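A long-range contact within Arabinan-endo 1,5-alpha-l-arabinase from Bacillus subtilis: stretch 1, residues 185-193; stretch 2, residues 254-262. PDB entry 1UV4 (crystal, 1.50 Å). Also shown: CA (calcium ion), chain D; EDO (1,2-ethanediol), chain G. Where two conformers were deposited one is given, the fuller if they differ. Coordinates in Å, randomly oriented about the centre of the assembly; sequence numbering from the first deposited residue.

Stretch 1 185-193: EAPTLTYQN
Stretch 2 (254-262) GGQDIVNGN

Two nearly parallel strands, 185-192 and 254-259, lie side by side here without a single backbone-to-backbone hydrogen bond between them; a hydrogen bond across the contact runs from backbone to side chain, Ile258 N to Thr188 OG1, 3.1 Å at 162°. Their N-to-C directions differ by 18° and their axes approach to 6.5 Å. Register is set by Ala186 CA to Gly255 CA at 5.6 Å and Thr188 CA to Asp257 CA at 5.5 Å, widening to 7.0 Å between Thr190 CA and Gly261 CA.

From Thr188 onward the first strand is extended (phi/psi -138/139 there), so Thr188, Thr190 and Gln192 point CB toward the partner while Leu189 points away. Ala186, at 65/60, faces inward too, its CB 4.2 Å from Gly255 CA; Gly255 shares a positive phi (63/30), which favours glycine. Thr188, chi1 t, places OG1 3.2 Å from Asp257 OD1 and CG2 3.9 Å from Gln256 CG. Gln256 (p, m, chi3 -42°) starts sideways, but its end reaches back, NE2 lying 2.7 Å from Ala186 O. Water 1 bridges the two strands, donating to Gln256 O at 2.6 Å and weakly to Ala186 O at 3.1 Å.

Asp257 (-143/135, chi1 t, chi2 29°) holds calcium with both carboxylate oxygens, OD1 at 2.3 Å and OD2 at 2.6 Å from the calcium ion, thus tying the metal site to this seam.

Further along, Ile258 (-87/123; m, t) points inward and packs CD1 3.5 Å from Thr190 CG2. Thr190, also t, accepts a hydrogen bond at OG1 from Gln192 NE2 at 3.0 Å. Gln192 (m, m, chi3 -33°) thus lies back along its own strand, with NE2 3.8 Å from Gly261 CA. Gly261 adopts 80/-27, where a CB would jam against the preceding carbonyl and sit 3.3 Å from Gln192 NE2.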

# COMPACT_ATOMS: atom_id res chain seq x y z
N GLU A 185 2.15 -8.97 1.75
CA GLU A 185 2.63 -7.60 1.65
C GLU A 185 1.48 -6.62 1.56
O GLU A 185 0.33 -7.00 1.47
CB GLU A 185 3.52 -7.44 0.40
CG GLU A 185 2.77 -7.62 -0.92
CD GLU A 185 3.50 -7.12 -2.17
OE1 GLU A 185 4.38 -7.84 -2.65
OE2 GLU A 185 3.18 -6.03 -2.76
N ALA A 186 1.82 -5.35 1.58
CA ALA A 186 0.92 -4.32 1.02
C ALA A 186 -0.37 -4.22 1.82
O ALA A 186 -1.44 -4.30 1.29
CB ALA A 186 0.64 -4.57 -0.45
N PRO A 187 -0.27 -3.91 3.08
CA PRO A 187 -1.50 -3.74 3.85
C PRO A 187 -2.32 -2.50 3.45
O PRO A 187 -1.82 -1.49 3.02
CB PRO A 187 -0.99 -3.58 5.27
CG PRO A 187 0.32 -2.91 5.10
CD PRO A 187 0.93 -3.61 3.89
N THR A 188 -3.64 -2.66 3.66
CA THR A 188 -4.57 -1.54 3.68
C THR A 188 -5.54 -1.78 4.83
O THR A 188 -5.90 -2.89 5.10
CB THR A 188 -5.29 -1.35 2.30
OG1 THR A 188 -6.07 -0.13 2.34
CG2 THR A 188 -6.26 -2.43 1.98
N LEU A 189 -5.88 -0.73 5.56
CA LEU A 189 -6.59 -0.85 6.82
C LEU A 189 -7.56 0.29 6.95
O LEU A 189 -7.17 1.43 6.76
CB LEU A 189 -5.54 -0.83 7.95
CG LEU A 189 -5.70 -1.47 9.35
CD1 LEU A 189 -6.81 -2.44 9.44
CD2 LEU A 189 -4.41 -2.04 9.96
N THR A 190 -8.81 -0.03 7.32
CA THR A 190 -9.86 0.97 7.48
C THR A 190 -10.77 0.56 8.61
O THR A 190 -10.87 -0.63 8.94
CB THR A 190 -10.65 1.11 6.15
OG1 THR A 190 -11.60 2.21 6.23
CG2 THR A 190 -11.50 -0.12 5.84
N TYR A 191 -11.43 1.55 9.21
CA TYR A 191 -12.42 1.30 10.26
C TYR A 191 -13.82 1.61 9.70
O TYR A 191 -14.09 2.73 9.26
CB TYR A 191 -12.08 2.18 11.46
CG TYR A 191 -13.02 2.04 12.62
CD1 TYR A 191 -12.98 0.92 13.43
CD2 TYR A 191 -13.95 3.03 12.87
CE1 TYR A 191 -13.87 0.78 14.50
CE2 TYR A 191 -14.86 2.91 13.89
CZ TYR A 191 -14.79 1.80 14.72
OH TYR A 191 -15.72 1.74 15.75
N GLN A 192 -14.70 0.59 9.69
CA GLN A 192 -16.06 0.72 9.16
C GLN A 192 -16.99 -0.08 10.05
O GLN A 192 -16.68 -1.23 10.36
CB GLN A 192 -16.16 0.13 7.75
CG GLN A 192 -15.20 0.70 6.77
CD GLN A 192 -15.53 2.12 6.38
OE1 GLN A 192 -16.72 2.51 6.32
NE2 GLN A 192 -14.50 2.92 6.14
N ASN A 193 -18.11 0.51 10.45
CA ASN A 193 -19.17 -0.23 11.17
C ASN A 193 -18.68 -1.01 12.38
O ASN A 193 -19.08 -2.16 12.63
CB ASN A 193 -19.86 -1.21 10.23
CG ASN A 193 -20.34 -0.56 8.97
OD1 ASN A 193 -20.93 0.53 8.99
ND2 ASN A 193 -20.11 -1.24 7.84
N GLY A 254 -3.33 -7.37 -6.65
CA GLY A 254 -2.68 -7.00 -5.41
C GLY A 254 -2.36 -5.54 -5.33
O GLY A 254 -2.82 -4.74 -6.16
N GLY A 255 -1.58 -5.17 -4.33
CA GLY A 255 -1.25 -3.78 -4.15
C GLY A 255 -2.47 -2.94 -3.87
O GLY A 255 -2.51 -1.75 -4.20
N GLN A 256 -3.47 -3.54 -3.24
CA GLN A 256 -4.78 -2.89 -3.09
C GLN A 256 -4.76 -1.78 -2.06
O GLN A 256 -3.99 -1.79 -1.08
CB GLN A 256 -5.80 -3.95 -2.72
CG GLN A 256 -5.70 -4.46 -1.26
CD GLN A 256 -4.44 -5.30 -0.99
OE1 GLN A 256 -4.07 -6.12 -1.82
NE2 GLN A 256 -3.77 -5.02 0.14
N ASP A 257 -5.59 -0.76 -2.31
CA ASP A 257 -5.72 0.34 -1.37
C ASP A 257 -7.14 0.79 -1.33
O ASP A 257 -7.83 0.80 -2.36
CB ASP A 257 -4.77 1.47 -1.79
CG ASP A 257 -4.49 2.41 -0.68
OD1 ASP A 257 -4.51 2.03 0.52
OD2 ASP A 257 -4.21 3.55 -0.92
N ILE A 258 -7.62 1.01 -0.11
CA ILE A 258 -8.99 1.50 0.13
C ILE A 258 -8.96 3.00 0.08
O ILE A 258 -8.18 3.65 0.83
CB ILE A 258 -9.52 1.03 1.46
CG1 ILE A 258 -9.66 -0.50 1.47
CG2 ILE A 258 -10.89 1.63 1.67
CD1 ILE A 258 -9.75 -1.11 2.93
N VAL A 259 -9.77 3.57 -0.80
CA VAL A 259 -9.84 4.96 -1.10
C VAL A 259 -11.26 5.49 -0.68
O VAL A 259 -12.30 4.92 -1.03
CB VAL A 259 -9.45 5.17 -2.59
CG1 VAL A 259 -9.74 6.59 -2.99
CG2 VAL A 259 -7.99 4.80 -2.80
N ASN A 260 -11.31 6.56 0.12
CA ASN A 260 -12.59 7.13 0.58
C ASN A 260 -13.54 6.12 1.29
O ASN A 260 -14.75 6.32 1.35
CB ASN A 260 -13.36 7.78 -0.58
CG ASN A 260 -12.61 8.94 -1.24
OD1 ASN A 260 -11.44 9.22 -0.92
ND2 ASN A 260 -13.28 9.62 -2.17
N GLY A 261 -12.99 5.06 1.84
CA GLY A 261 -13.76 4.07 2.55
C GLY A 261 -14.47 3.05 1.67
O GLY A 261 -14.62 1.93 2.12
N ASN A 262 -14.82 3.41 0.42
CA ASN A 262 -15.73 2.63 -0.43
C ASN A 262 -15.32 2.45 -1.88
O ASN A 262 -16.17 2.28 -2.76
CB ASN A 262 -17.15 3.24 -0.38
CG ASN A 262 -17.23 4.63 -0.99
OD1 ASN A 262 -16.29 5.14 -1.57
ND2 ASN A 262 -18.41 5.28 -0.81
CA CA D . -4.02 3.98 1.67
C1 EDO G . -6.54 8.88 -0.30
O1 EDO G . -6.15 7.73 -1.00
C2 EDO G . -8.00 8.81 0.08
O2 EDO G . -8.50 10.11 0.28
O HOH W 1 -1.42 -1.88 -0.58
O HOH W 2 -2.04 0.48 0.97
O HOH W 3 -6.00 3.36 2.76
O HOH W 4 -6.28 5.34 0.96
O HOH W 5 -3.73 5.60 3.47
O HOH W 6 -4.25 5.98 0.50